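Local coordinates for McyG protein (PDB 4R0M), which probably selects and activates a phenylalanine-like starter acid as its adenylate for loading onto the adjoining carrier domain in microcystin synthesis, at residues Q324-M336 against G342-L354. Numbering follows the deposited sequence.
Sequences QLQERAIKPAFGM and GITWSAGLSKNEL. With FA5 (adenosine-5'-[phenylalaninyl-phosphate]), chain C.
With its CG anti to the backbone N (chi1 178°), F334 lays its ring alongside I343, whose CG2 meets the ring edge near its plane, 3.6 Å from F334 CD2. T344 has OG1 placed between its own backbone N and carbonyl carbon (chi1 71°), which brings the hydroxyl against F334 CB and into a weak bond from F334 N, while its stronger partner is the carbonyl of L363. The pairing illustrates how a classic beta bulge, I343 and T344 both facing F334, lets two successive amides grip one carbonyl: F334 O accepts from I343 N at 2.8 Å, in the carbonyl plane, and from T344 N at 3.2 Å, both bonds nearly straight. This is the hairpin of strands 330-336 and 341-345, near one end of the mixed sheet of the ANL-type adenylation domain, and it lines the adenylate pocket. G335 O accepts a hydrogen bond from the amino N of the phenylalanyl part of FA5 at 2.6 Å, and A333 O receives a weak bond from adenine N6. A333 CB meets the indole of W345 obliquely, 3.5 Å from CE3. Farther from the ligand, S346 N bonds P332 O, and L349 CD1 packs on the proline ring, 3.7 Å from P332 CD. K331, bent at chi2 and chi4, runs its CD past S346 O, and its NZ donates hydrogen bonds to R328 O and to K299 O.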
# COMPACT_ATOMS: atom_id res chain seq x y z
N GLN A 324 25.20 9.98 1.92
CA GLN A 324 24.72 11.25 2.49
C GLN A 324 23.30 11.23 3.06
O GLN A 324 22.73 12.29 3.33
CB GLN A 324 24.90 12.41 1.51
CG GLN A 324 26.34 12.66 1.08
CD GLN A 324 26.50 13.95 0.30
OE1 GLN A 324 26.20 15.03 0.79
NE2 GLN A 324 26.98 13.83 -0.94
N LEU A 325 22.73 10.04 3.24
CA LEU A 325 21.43 9.91 3.90
C LEU A 325 21.58 10.31 5.37
O LEU A 325 22.28 9.63 6.13
CB LEU A 325 20.88 8.48 3.78
CG LEU A 325 19.48 8.22 4.34
CD1 LEU A 325 18.41 8.85 3.46
CD2 LEU A 325 19.23 6.72 4.49
N GLN A 326 20.94 11.41 5.74
CA GLN A 326 21.10 12.00 7.07
C GLN A 326 20.51 11.12 8.18
O GLN A 326 19.65 10.27 7.92
CB GLN A 326 20.51 13.41 7.13
CG GLN A 326 19.02 13.50 6.81
CD GLN A 326 18.50 14.93 6.82
OE1 GLN A 326 18.28 15.52 5.77
NE2 GLN A 326 18.31 15.48 8.02
N GLU A 327 21.00 11.32 9.40
CA GLU A 327 20.55 10.57 10.57
C GLU A 327 19.08 10.84 10.87
O GLU A 327 18.62 11.98 10.78
CB GLU A 327 21.41 10.91 11.79
CG GLU A 327 22.83 10.37 11.71
CD GLU A 327 23.70 10.82 12.88
OE1 GLU A 327 23.18 11.47 13.81
OE2 GLU A 327 24.91 10.52 12.86
N ARG A 328 18.35 9.77 11.20
CA ARG A 328 16.93 9.82 11.57
C ARG A 328 15.98 10.14 10.40
O ARG A 328 14.80 10.42 10.61
CB ARG A 328 16.68 10.77 12.75
CG ARG A 328 17.14 10.22 14.09
CD ARG A 328 16.92 11.22 15.22
NE ARG A 328 17.18 10.63 16.53
CZ ARG A 328 18.38 10.59 17.12
NH1 ARG A 328 19.45 11.11 16.53
NH2 ARG A 328 18.50 10.02 18.32
N ALA A 329 16.49 10.06 9.17
CA ALA A 329 15.69 10.32 7.97
C ALA A 329 14.64 9.24 7.72
O ALA A 329 13.54 9.53 7.27
CB ALA A 329 16.58 10.49 6.76
N ILE A 330 15.01 7.99 8.01
CA ILE A 330 14.10 6.85 7.85
C ILE A 330 12.97 6.92 8.87
O ILE A 330 13.21 7.03 10.07
CB ILE A 330 14.84 5.50 7.96
CG1 ILE A 330 15.91 5.40 6.86
CG2 ILE A 330 13.87 4.33 7.88
CD1 ILE A 330 16.83 4.21 7.01
N LYS A 331 11.74 6.87 8.37
CA LYS A 331 10.55 6.97 9.21
C LYS A 331 9.63 5.75 9.05
O LYS A 331 8.74 5.75 8.20
CB LYS A 331 9.77 8.27 8.93
CG LYS A 331 10.59 9.56 8.96
CD LYS A 331 11.08 9.90 10.36
CE LYS A 331 11.47 11.36 10.49
NZ LYS A 331 12.67 11.71 9.69
N PRO A 332 9.85 4.70 9.86
CA PRO A 332 8.85 3.63 9.93
C PRO A 332 7.52 4.17 10.43
O PRO A 332 7.50 4.98 11.36
CB PRO A 332 9.45 2.64 10.94
CG PRO A 332 10.56 3.37 11.62
CD PRO A 332 11.06 4.37 10.63
N ALA A 333 6.42 3.75 9.82
CA ALA A 333 5.11 4.30 10.14
C ALA A 333 4.02 3.25 10.06
O ALA A 333 4.17 2.24 9.38
CB ALA A 333 4.79 5.46 9.21
N PHE A 334 2.91 3.49 10.75
CA PHE A 334 1.73 2.67 10.59
C PHE A 334 0.60 3.45 9.92
O PHE A 334 0.38 4.62 10.22
CB PHE A 334 1.25 2.09 11.92
CG PHE A 334 -0.00 1.26 11.81
CD1 PHE A 334 0.06 -0.05 11.35
CD2 PHE A 334 -1.24 1.80 12.14
CE1 PHE A 334 -1.10 -0.82 11.24
CE2 PHE A 334 -2.40 1.04 12.03
CZ PHE A 334 -2.32 -0.27 11.58
N GLY A 335 -0.09 2.78 9.01
CA GLY A 335 -1.27 3.34 8.36
C GLY A 335 -2.08 2.25 7.68
O GLY A 335 -1.64 1.10 7.59
N MSE A 336 -3.26 2.62 7.21
CA MSE A 336 -4.15 1.70 6.50
C MSE A 336 -5.10 2.51 5.67
O MSE A 336 -5.19 3.73 5.81
CB MSE A 336 -4.89 0.77 7.46
CG MSE A 336 -5.74 1.48 8.51
SE MSE A 336 -5.99 0.30 10.07
CE MSE A 336 -6.78 -1.26 9.16
N GLY A 342 -1.05 6.86 6.49
CA GLY A 342 -0.33 7.10 7.76
C GLY A 342 -1.13 7.68 8.91
O GLY A 342 -1.84 8.67 8.74
N ILE A 343 -1.02 7.04 10.07
CA ILE A 343 -1.69 7.52 11.29
C ILE A 343 -0.71 7.68 12.47
O ILE A 343 -0.93 8.50 13.36
CB ILE A 343 -2.90 6.63 11.69
CG1 ILE A 343 -3.75 7.32 12.77
CG2 ILE A 343 -2.45 5.24 12.12
CD1 ILE A 343 -5.11 6.71 12.98
N THR A 344 0.37 6.89 12.47
CA THR A 344 1.48 7.09 13.40
C THR A 344 2.77 7.27 12.61
O THR A 344 2.93 6.70 11.53
CB THR A 344 1.66 5.94 14.41
OG1 THR A 344 2.16 4.77 13.75
CG2 THR A 344 0.35 5.60 15.12
N TRP A 345 3.69 8.08 13.14
CA TRP A 345 4.96 8.35 12.48
C TRP A 345 6.09 8.27 13.46
O TRP A 345 6.00 8.83 14.56
CB TRP A 345 4.96 9.73 11.82
CG TRP A 345 3.81 9.95 10.85
CD1 TRP A 345 2.59 10.57 11.11
CD2 TRP A 345 3.75 9.57 9.44
NE1 TRP A 345 1.81 10.59 9.99
CE2 TRP A 345 2.44 10.01 8.95
CE3 TRP A 345 4.62 8.93 8.55
CZ2 TRP A 345 2.03 9.80 7.64
CZ3 TRP A 345 4.20 8.73 7.23
CH2 TRP A 345 2.94 9.15 6.79
N SER A 346 7.16 7.58 13.08
CA SER A 346 8.36 7.51 13.89
C SER A 346 9.07 8.85 13.89
O SER A 346 8.98 9.61 12.91
CB SER A 346 9.30 6.42 13.36
OG SER A 346 10.50 6.35 14.11
N ALA A 347 9.77 9.16 14.98
CA ALA A 347 10.60 10.35 15.06
C ALA A 347 11.89 10.18 14.25
O ALA A 347 12.58 11.16 13.96
CB ALA A 347 10.92 10.68 16.51
N GLY A 348 12.19 8.94 13.89
CA GLY A 348 13.40 8.61 13.14
C GLY A 348 14.21 7.54 13.84
O GLY A 348 14.13 7.39 15.06
N LEU A 349 14.98 6.79 13.06
CA LEU A 349 15.81 5.71 13.61
C LEU A 349 17.25 6.14 13.81
O LEU A 349 17.86 6.75 12.93
CB LEU A 349 15.73 4.46 12.74
CG LEU A 349 14.44 3.65 12.87
CD1 LEU A 349 14.25 2.76 11.65
CD2 LEU A 349 14.42 2.82 14.15
N SER A 350 17.79 5.82 14.98
CA SER A 350 19.15 6.22 15.36
C SER A 350 20.15 5.06 15.38
O SER A 350 21.27 5.21 15.88
CB SER A 350 19.14 6.95 16.71
OG SER A 350 18.65 6.11 17.74
N LYS A 351 19.74 3.91 14.83
CA LYS A 351 20.57 2.69 14.75
C LYS A 351 20.95 2.09 16.10
O LYS A 351 21.68 1.09 16.16
CB LYS A 351 21.93 2.96 14.08
CG LYS A 351 22.82 1.74 13.89
CD LYS A 351 24.11 2.13 13.18
CE LYS A 351 25.04 0.94 12.99
NZ LYS A 351 26.31 1.30 12.30
N ASN A 352 20.45 2.69 17.18
CA ASN A 352 20.78 2.29 18.54
C ASN A 352 19.61 1.49 19.10
O ASN A 352 19.77 0.72 20.06
CB ASN A 352 21.11 3.47 19.46
CG ASN A 352 22.18 4.39 18.87
OD1 ASN A 352 22.94 3.99 17.98
ND2 ASN A 352 22.24 5.62 19.36
N GLU A 353 18.43 1.67 18.50
CA GLU A 353 17.26 0.85 18.80
C GLU A 353 17.31 -0.42 17.94
O GLU A 353 16.61 -1.40 18.22
CB GLU A 353 15.95 1.60 18.53
CG GLU A 353 15.99 3.10 18.80
CD GLU A 353 16.30 3.93 17.56
OE1 GLU A 353 17.14 3.50 16.74
OE2 GLU A 353 15.71 5.01 17.41
N LEU A 354 18.14 -0.39 16.90
CA LEU A 354 18.32 -1.52 15.99
C LEU A 354 19.52 -2.35 16.44
O LEU A 354 20.67 -2.05 16.10
CB LEU A 354 18.50 -1.04 14.55
CG LEU A 354 17.42 -0.11 13.97
CD1 LEU A 354 17.98 0.68 12.80
CD2 LEU A 354 16.17 -0.87 13.56
C FA5 C . -1.69 -0.09 3.46
O FA5 C . -0.94 -1.01 3.15
CA FA5 C . -1.16 1.09 4.24
N FA5 C . -0.46 0.50 5.36
CB FA5 C . -0.17 1.94 3.42
CG FA5 C . 0.57 3.09 4.11
CD1 FA5 C . 0.68 3.23 5.50
CD2 FA5 C . 1.19 4.06 3.31
CE1 FA5 C . 1.38 4.31 6.06
CE2 FA5 C . 1.89 5.13 3.86
CZ FA5 C . 1.99 5.26 5.25
P FA5 C . -3.98 -1.53 3.24
OP1 FA5 C . -3.86 -2.35 1.98
OP2 FA5 C . -5.36 -1.13 3.71
OP3 FA5 C . -3.10 -0.18 3.08
O5' FA5 C . -3.27 -2.39 4.41
C5' FA5 C . -3.25 -1.97 5.77
C4' FA5 C . -2.56 -3.06 6.59
O4' FA5 C . -1.18 -3.20 6.24
C3' FA5 C . -2.56 -2.76 8.07
O3' FA5 C . -3.79 -3.12 8.69
C2' FA5 C . -1.41 -3.62 8.56
O2' FA5 C . -1.85 -4.97 8.76
C1' FA5 C . -0.44 -3.60 7.40
N9 FA5 C . 0.63 -2.61 7.70
C8 FA5 C . 0.72 -1.37 7.19
N7 FA5 C . 1.81 -0.71 7.65
C5 FA5 C . 2.45 -1.54 8.50
C6 FA5 C . 3.67 -1.49 9.34
N6 FA5 C . 4.45 -0.39 9.37
N1 FA5 C . 3.98 -2.58 10.07
C2 FA5 C . 3.21 -3.69 10.06
N3 FA5 C . 2.10 -3.81 9.31
C4 FA5 C . 1.67 -2.79 8.53